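Local coordinates for adenylation domain (Streptomyces sp., PDB 5N9X), which is an adenylation domain of the ANL (AMP-binding) family, modelled here with ATP and threonine bound between its large N-terminal part and its C-terminal part, at residues A[209-214]-A[511-516]; A[308-313]-A[317-322]. One frame throughout, in Å; residues are numbered along the deposited sequence.

Contact 1: A[209-214]-A[511-516]. With THR (threonine), chain C; ATP (adenosine-5'-triphosphate), chain D.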
loop_
_atom_site.group_PDB
_atom_site.type_symbol
_atom_site.label_atom_id
_atom_site.label_comp_id
_atom_site.label_asym_id
_atom_site.label_seq_id
_atom_site.Cartn_x
_atom_site.Cartn_y
_atom_site.Cartn_z
ATOM N N MET A 209 -5.459 -7.960 -1.453
ATOM C CA MET A 209 -5.389 -7.744 -2.887
ATOM C C MET A 209 -6.031 -6.401 -3.290
ATOM O O MET A 209 -5.796 -5.910 -4.396
ATOM C CB MET A 209 -5.996 -8.930 -3.631
ATOM C CG MET A 209 -5.045 -10.132 -3.612
ATOM S SD MET A 209 -5.465 -11.376 -4.831
ATOM C CE MET A 209 -5.478 -10.320 -6.288
ATOM N N ALA A 210 -6.763 -5.785 -2.355
ATOM C CA ALA A 210 -7.345 -4.450 -2.564
ATOM C C ALA A 210 -6.444 -3.310 -2.046
ATOM O O ALA A 210 -6.893 -2.172 -1.911
ATOM C CB ALA A 210 -8.712 -4.364 -1.911
ATOM N N PHE A 211 -5.190 -3.643 -1.741
ATOM C CA PHE A 211 -4.139 -2.677 -1.406
ATOM C C PHE A 211 -2.996 -2.828 -2.420
ATOM O O PHE A 211 -2.511 -3.941 -2.668
ATOM C CB PHE A 211 -3.677 -2.898 0.038
ATOM C CG PHE A 211 -2.590 -1.977 0.485
ATOM C CD1 PHE A 211 -2.565 -0.645 0.079
ATOM C CD2 PHE A 211 -1.627 -2.425 1.391
ATOM C CE1 PHE A 211 -1.561 0.212 0.516
ATOM C CE2 PHE A 211 -0.636 -1.583 1.844
ATOM C CZ PHE A 211 -0.593 -0.258 1.405
ATOM N N ASP A 212 -2.585 -1.726 -3.035
ATOM C CA ASP A 212 -1.737 -1.844 -4.207
ATOM C C ASP A 212 -0.307 -2.369 -3.889
ATOM O O ASP A 212 0.458 -2.705 -4.786
ATOM C CB ASP A 212 -1.730 -0.509 -4.975
ATOM C CG ASP A 212 -0.789 0.526 -4.389
ATOM O OD1 ASP A 212 -0.338 0.402 -3.225
ATOM O OD2 ASP A 212 -0.485 1.482 -5.134
ATOM N N PHE A 213 0.010 -2.510 -2.608
ATOM C CA PHE A 213 1.285 -3.063 -2.164
ATOM C C PHE A 213 1.340 -4.573 -2.522
ATOM O O PHE A 213 2.418 -5.152 -2.674
ATOM C CB PHE A 213 1.441 -2.741 -0.653
ATOM C CG PHE A 213 2.870 -2.669 -0.165
ATOM C CD1 PHE A 213 3.913 -2.684 -1.067
ATOM C CD2 PHE A 213 3.154 -2.346 1.172
ATOM C CE1 PHE A 213 5.223 -2.562 -0.648
ATOM C CE2 PHE A 213 4.493 -2.176 1.614
ATOM C CZ PHE A 213 5.523 -2.297 0.699
ATOM N N SER A 214 0.167 -5.175 -2.708
ATOM C CA SER A 214 0.047 -6.570 -3.167
ATOM C C SER A 214 0.422 -6.764 -4.630
ATOM O O SER A 214 0.856 -7.828 -5.023
ATOM C CB SER A 214 -1.383 -7.084 -2.948
ATOM O OG SER A 214 -2.302 -6.490 -3.861
ATOM N N THR A 511 -8.094 0.484 8.231
ATOM C CA THR A 511 -8.477 0.229 6.841
ATOM C C THR A 511 -7.712 -1.022 6.354
ATOM O O THR A 511 -6.738 -1.433 6.985
ATOM C CB THR A 511 -8.193 1.444 5.923
ATOM O OG1 THR A 511 -6.961 2.049 6.300
ATOM C CG2 THR A 511 -9.297 2.493 6.041
ATOM N N ILE A 512 -8.154 -1.634 5.257
ATOM C CA ILE A 512 -7.657 -2.961 4.875
ATOM C C ILE A 512 -6.168 -2.993 4.499
ATOM O O ILE A 512 -5.569 -4.068 4.453
ATOM C CB ILE A 512 -8.477 -3.549 3.703
ATOM C CG1 ILE A 512 -8.468 -2.598 2.529
ATOM C CG2 ILE A 512 -9.902 -3.860 4.129
ATOM C CD1 ILE A 512 -9.400 -3.015 1.423
ATOM N N ASN A 513 -5.581 -1.826 4.240
ATOM C CA ASN A 513 -4.145 -1.700 4.020
ATOM C C ASN A 513 -3.333 -1.666 5.319
ATOM O O ASN A 513 -2.140 -1.344 5.302
ATOM C CB ASN A 513 -3.838 -0.430 3.214
ATOM C CG ASN A 513 -4.225 0.868 3.947
ATOM O OD1 ASN A 513 -4.697 0.850 5.091
ATOM N ND2 ASN A 513 -4.027 2.000 3.274
ATOM N N GLY A 514 -3.995 -1.932 6.445
ATOM C CA GLY A 514 -3.362 -1.868 7.752
ATOM C C GLY A 514 -3.041 -0.497 8.354
ATOM O O GLY A 514 -2.512 -0.429 9.470
ATOM N N LYS A 515 -3.328 0.595 7.648
ATOM C CA LYS A 515 -3.157 1.920 8.264
ATOM C C LYS A 515 -4.290 2.272 9.250
ATOM O O LYS A 515 -5.391 1.704 9.194
ATOM C CB LYS A 515 -3.051 3.019 7.196
ATOM C CG LYS A 515 -1.876 2.871 6.272
ATOM C CD LYS A 515 -1.968 3.842 5.110
ATOM C CE LYS A 515 -1.069 3.414 3.975
ATOM N NZ LYS A 515 -1.031 4.410 2.885
ATOM N N ALA A 516 -3.994 3.210 10.150
ATOM C CA ALA A 516 -4.998 3.771 11.050
ATOM C C ALA A 516 -6.072 4.522 10.268
ATOM O O ALA A 516 -5.769 5.429 9.491
ATOM C CB ALA A 516 -4.342 4.693 12.054
HETATM N N THR C . 1.189 2.432 -2.461
HETATM C CA THR C . 1.116 2.090 -1.033
HETATM C C THR C . 0.340 3.190 -0.367
HETATM O O THR C . -0.083 3.193 0.806
HETATM C CB THR C . 2.506 1.978 -0.362
HETATM O OG1 THR C . 3.306 3.131 -0.694
HETATM C CG2 THR C . 3.209 0.701 -0.804
HETATM O OXT THR C . 0.177 4.144 -1.115
HETATM P PG ATP D . -5.433 8.653 -0.851
HETATM O O1G ATP D . -4.741 10.008 -0.761
HETATM O O2G ATP D . -6.927 8.719 -0.763
HETATM O O3G ATP D . -5.025 7.809 -2.046
HETATM P PB ATP D . -3.656 7.084 0.864
HETATM O O1B ATP D . -2.714 8.265 1.119
HETATM O O2B ATP D . -3.730 5.958 1.845
HETATM O O3B ATP D . -5.073 7.821 0.534
HETATM P PA ATP D . -2.260 5.441 -0.880
HETATM O O1A ATP D . -1.814 5.711 -2.298
HETATM O O2A ATP D . -2.571 4.002 -0.484
HETATM O O3A ATP D . -3.495 6.403 -0.576
HETATM O "O5'" ATP D . -1.253 6.080 0.239
HETATM C "C5'" ATP D . -0.115 6.892 -0.048
HETATM C "C4'" ATP D . 0.148 7.859 1.109
HETATM O "O4'" ATP D . 0.899 7.238 2.141
HETATM C "C3'" ATP D . 0.875 9.134 0.722
HETATM O "O3'" ATP D . -0.095 10.177 0.719
HETATM C "C2'" ATP D . 1.892 9.377 1.807
HETATM O "O2'" ATP D . 1.395 10.401 2.664
HETATM C "C1'" ATP D . 1.956 8.090 2.601
HETATM N N9 ATP D . 3.260 7.383 2.406
HETATM C C8 ATP D . 3.470 6.348 1.562
HETATM N N7 ATP D . 4.746 5.899 1.598
HETATM C C5 ATP D . 5.391 6.655 2.504
HETATM C C6 ATP D . 6.774 6.699 3.030
HETATM N N6 ATP D . 7.702 5.835 2.574
HETATM N N1 ATP D . 7.067 7.629 3.961
HETATM C C2 ATP D . 6.127 8.502 4.376
HETATM N N3 ATP D . 4.840 8.525 3.963
HETATM C C4 ATP D . 4.414 7.636 3.032
#
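Phe211 turns the face of its ring to Asn513, and this meeting joins the AMP-binding part of an ANL-family adenylation domain to the loop of its C-terminal part that carries Lys515. CB of Asn513 stands almost directly over the ring centre, 3.3 Å from the Phe211 centroid and 8° off the ring normal, a CH-pi contact. The amide beyond it is steeply inclined, its plane 77° from the ring, so the methylene rather than the amide meets the aromatic face. CB of Phe213 covers the opposite face near the rim. With CG anti to the backbone N (chi1 179°), Phe211 sends its ring across to this loop, where its flat surface suits a partner whose closest atom is an aliphatic CB. Beside this pair, CB of Ala210 touches CD1 of Ile512 at 3.7 Å, a small methyl receiving a longer branch.

Asparagine suits its place in a second way. Thr511 to Gly514 form a type I turn, and Asn513 OD1 accepts from Lys515 N in an Asx turn, the N-H coming from above the carbonyl plane; Thr511 OG1 donates to the same oxygen from the opposite face. Two bonds thus fix the amide's rotation. Gly514, at positive phi, lets the chain swing round to Lys515.

The two segments also share the ligands. Asp212 OD1 takes a hydrogen bond from the amino group of the bound threonine, N to OD1 2.7 Å, while CG2 of the ligand sits over the centre of the Phe213 ring. The lysine chain, extended beyond CG, runs past the Asn513 amide to the other end of the amino acid: Lys515 NZ donates to threonine O at 2.6 Å and, weakly, to ATP O2B at 3.3 Å.

Contact 2: A[308-313]-A[317-322]. With ATP (adenosine-5'-triphosphate), chain D; THR (threonine), chain C.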
loop_
_atom_site.group_PDB
_atom_site.type_symbol
_atom_site.label_atom_id
_atom_site.label_comp_id
_atom_site.label_asym_id
_atom_site.label_seq_id
_atom_site.Cartn_x
_atom_site.Cartn_y
_atom_site.Cartn_z
ATOM N N ILE A 308 14.984 -0.996 2.873
ATOM C CA ILE A 308 14.643 -0.019 1.854
ATOM C C ILE A 308 13.313 0.655 2.174
ATOM O O ILE A 308 12.261 0.005 2.283
ATOM C CB ILE A 308 14.558 -0.659 0.441
ATOM C CG1 ILE A 308 15.960 -0.883 -0.130
ATOM C CG2 ILE A 308 13.778 0.231 -0.517
ATOM C CD1 ILE A 308 16.600 -2.123 0.314
ATOM N N ASN A 309 13.366 1.969 2.344
ATOM C CA ASN A 309 12.150 2.710 2.560
ATOM C C ASN A 309 11.694 3.144 1.196
ATOM O O ASN A 309 12.503 3.602 0.409
ATOM C CB ASN A 309 12.345 3.912 3.495
ATOM C CG ASN A 309 11.041 4.629 3.752
ATOM O OD1 ASN A 309 9.978 4.082 3.460
ATOM N ND2 ASN A 309 11.103 5.842 4.298
ATOM N N MET A 310 10.423 2.949 0.881
ATOM C CA MET A 310 9.905 3.445 -0.399
ATOM C C MET A 310 8.695 4.340 -0.183
ATOM O O MET A 310 7.686 3.889 0.359
ATOM C CB MET A 310 9.551 2.291 -1.352
ATOM C CG MET A 310 10.745 1.440 -1.759
ATOM S SD MET A 310 10.456 0.168 -3.025
ATOM C CE MET A 310 10.801 1.118 -4.530
ATOM N N TYR A 311 8.815 5.605 -0.574
ATOM C CA TYR A 311 7.646 6.481 -0.586
ATOM C C TYR A 311 6.849 6.097 -1.804
ATOM O O TYR A 311 7.433 5.828 -2.874
ATOM C CB TYR A 311 8.022 7.976 -0.622
ATOM C CG TYR A 311 6.857 8.897 -0.972
ATOM C CD1 TYR A 311 6.016 9.380 0.018
ATOM C CD2 TYR A 311 6.615 9.300 -2.278
ATOM C CE1 TYR A 311 4.964 10.214 -0.285
ATOM C CE2 TYR A 311 5.568 10.132 -2.591
ATOM C CZ TYR A 311 4.743 10.581 -1.593
ATOM O OH TYR A 311 3.700 11.401 -1.901
ATOM N N GLY A 312 5.528 6.067 -1.655
ATOM C CA GLY A 312 4.659 5.694 -2.754
ATOM C C GLY A 312 3.241 6.160 -2.521
ATOM O O GLY A 312 2.839 6.427 -1.384
ATOM N N ILE A 313 2.490 6.261 -3.613
ATOM C CA ILE A 313 1.069 6.574 -3.613
ATOM C C ILE A 313 0.409 5.755 -4.686
ATOM O O ILE A 313 1.064 5.417 -5.685
ATOM C CB ILE A 313 0.796 8.063 -3.903
ATOM C CG1 ILE A 313 1.932 8.626 -4.744
ATOM C CG2 ILE A 313 0.601 8.856 -2.644
ATOM C CD1 ILE A 313 1.852 10.079 -4.966
ATOM N N THR A 317 1.442 4.383 -8.954
ATOM C CA THR A 317 1.679 2.940 -9.033
ATOM C C THR A 317 2.635 2.389 -7.960
ATOM O O THR A 317 3.780 2.074 -8.245
ATOM C CB THR A 317 2.187 2.524 -10.453
ATOM O OG1 THR A 317 1.486 3.270 -11.458
ATOM C CG2 THR A 317 1.991 1.009 -10.696
ATOM N N VAL A 318 2.104 2.212 -6.753
ATOM C CA VAL A 318 2.775 1.554 -5.632
ATOM C C VAL A 318 3.974 2.297 -5.006
ATOM O O VAL A 318 3.904 2.660 -3.830
ATOM C CB VAL A 318 3.240 0.120 -5.999
ATOM C CG1 VAL A 318 3.436 -0.680 -4.726
ATOM C CG2 VAL A 318 2.200 -0.585 -6.907
ATOM N N HIS A 319 5.057 2.500 -5.760
ATOM C CA HIS A 319 6.261 3.185 -5.256
ATOM C C HIS A 319 6.716 4.346 -6.126
ATOM O O HIS A 319 6.606 4.289 -7.349
ATOM C CB HIS A 319 7.452 2.207 -5.106
ATOM C CG HIS A 319 7.106 0.914 -4.437
ATOM N ND1 HIS A 319 6.683 0.851 -3.131
ATOM C CD2 HIS A 319 7.132 -0.364 -4.892
ATOM C CE1 HIS A 319 6.455 -0.415 -2.808
ATOM N NE2 HIS A 319 6.719 -1.169 -3.857
ATOM N N ALA A 320 7.279 5.372 -5.491
ATOM C CA ALA A 320 7.745 6.545 -6.216
ATOM C C ALA A 320 9.195 6.910 -5.871
ATOM O O ALA A 320 9.813 7.746 -6.561
ATOM C CB ALA A 320 6.837 7.719 -5.935
ATOM N N THR A 321 9.728 6.334 -4.793
ATOM C CA THR A 321 11.118 6.594 -4.392
ATOM C C THR A 321 11.786 5.336 -3.856
ATOM O O THR A 321 11.138 4.303 -3.692
ATOM C CB THR A 321 11.244 7.707 -3.308
ATOM O OG1 THR A 321 10.897 7.190 -2.022
ATOM C CG2 THR A 321 10.364 8.900 -3.622
ATOM N N PHE A 322 13.078 5.460 -3.556
ATOM C CA PHE A 322 13.925 4.369 -3.075
ATOM C C PHE A 322 15.013 4.957 -2.184
ATOM O O PHE A 322 15.707 5.922 -2.544
ATOM C CB PHE A 322 14.538 3.596 -4.260
ATOM C CG PHE A 322 15.500 2.473 -3.874
ATOM C CD1 PHE A 322 16.808 2.746 -3.446
ATOM C CD2 PHE A 322 15.114 1.135 -4.025
ATOM C CE1 PHE A 322 17.707 1.699 -3.121
ATOM C CE2 PHE A 322 15.997 0.084 -3.722
ATOM C CZ PHE A 322 17.304 0.366 -3.263
HETATM P PG ATP D . -5.433 8.653 -0.851
HETATM O O1G ATP D . -4.741 10.008 -0.761
HETATM O O2G ATP D . -6.927 8.719 -0.763
HETATM O O3G ATP D . -5.025 7.809 -2.046
HETATM P PB ATP D . -3.656 7.084 0.864
HETATM O O1B ATP D . -2.714 8.265 1.119
HETATM O O2B ATP D . -3.730 5.958 1.845
HETATM O O3B ATP D . -5.073 7.821 0.534
HETATM P PA ATP D . -2.260 5.441 -0.880
HETATM O O1A ATP D . -1.814 5.711 -2.298
HETATM O O2A ATP D . -2.571 4.002 -0.484
HETATM O O3A ATP D . -3.495 6.403 -0.576
HETATM O "O5'" ATP D . -1.253 6.080 0.239
HETATM C "C5'" ATP D . -0.115 6.892 -0.048
HETATM C "C4'" ATP D . 0.148 7.859 1.109
HETATM O "O4'" ATP D . 0.899 7.238 2.141
HETATM C "C3'" ATP D . 0.875 9.134 0.722
HETATM O "O3'" ATP D . -0.095 10.177 0.719
HETATM C "C2'" ATP D . 1.892 9.377 1.807
HETATM O "O2'" ATP D . 1.395 10.401 2.664
HETATM C "C1'" ATP D . 1.956 8.090 2.601
HETATM N N9 ATP D . 3.260 7.383 2.406
HETATM C C8 ATP D . 3.470 6.348 1.562
HETATM N N7 ATP D . 4.746 5.899 1.598
HETATM C C5 ATP D . 5.391 6.655 2.504
HETATM C C6 ATP D . 6.774 6.699 3.030
HETATM N N6 ATP D . 7.702 5.835 2.574
HETATM N N1 ATP D . 7.067 7.629 3.961
HETATM C C2 ATP D . 6.127 8.502 4.376
HETATM N N3 ATP D . 4.840 8.525 3.963
HETATM C C4 ATP D . 4.414 7.636 3.032
HETATM N N THR C . 1.189 2.432 -2.461
HETATM C CA THR C . 1.116 2.090 -1.033
HETATM C C THR C . 0.340 3.190 -0.367
HETATM O O THR C . -0.083 3.193 0.806
HETATM C CB THR C . 2.506 1.978 -0.362
HETATM O OG1 THR C . 3.306 3.131 -0.694
HETATM C CG2 THR C . 3.209 0.701 -0.804
HETATM O OXT THR C . 0.177 4.144 -1.115
HETATM O O HOH W 1 5.786 2.998 -1.229
#
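The imidazole of His319 lies between two side chains: SD of Met310 is centred over one face, 3.7 Å from the ring centroid and 10° off its normal, and CG1 of Val318 covers the other nearer the rim. A water stands in the ring plane at the edge, 3.0 Å from His319 ND1. Methionine suits this place because chi1 and an extended chi2 carry the sulfur over the ring, and the bend at chi3 (90°) turns CE in to CB of His319. The same CE lies near the plane of the Phe322 ring, at its edge, and over one face of that ring comes CG2 of Ile308, 4.2 Å from the centroid. Although CB of Phe322 points away, its ring end comes back to the isoleucine.

These groups belong to the beta hairpin of strands 306-310 and 321-324 and its connection, whose residues line the ligand pocket. Tyr311 O accepts from both Ala320 N, lying in the carbonyl plane at 2.7 Å, and Thr321 N, somewhat tilted from it. In return Tyr311 N donates to a side chain, Thr321 OG1, at 3.0 Å; that hydroxyl is also hydrogen-bonded to Ile337 O, so threonine ties the hairpin to the next strand. Gly312 fits where a side chain would collide with Val318 O, and its CA makes a CA-H...O contact with that oxygen.

The amino group of the adenine is held at the end of strand 306-310: ATP N6 donates to Met310 O at 2.9 Å and weakly to Asn309 OD1. The Tyr311 ring meets the base obliquely, CD1 3.7 Å from ATP C5, and its hydroxyl is bonded to Asp406. Val318 O accepts from the bound threonine's N at 3.0 Å, and the water bonded to His319 also donates to Met310 O and Val318 O.

Overall arrangement
Contacts 1 and 2 lie with centres about 14 Å apart, and both touch ATP and the bound threonine, Phe213 and His319 meeting the latter at the same methyl, CG2. In sequence, 308-313 and 317-322 both fall in the chain between 209-214 and 511-516. The amino group of threonine is shared between Asp212 of contact 1 and the Val318 carbonyl of contact 2; Lys515 approaches its carboxylate. The contacts also meet directly: Asp212 OD2 is 3.1 Å from Val318 N, a weak hydrogen bond, and Phe213 CE1 is 3.3 Å from His319 CE1. Contact 2 runs along ATP from the adenine to the alpha-phosphate, where Ile313 lies, and Lys515 of contact 1 comes up beside the phosphates.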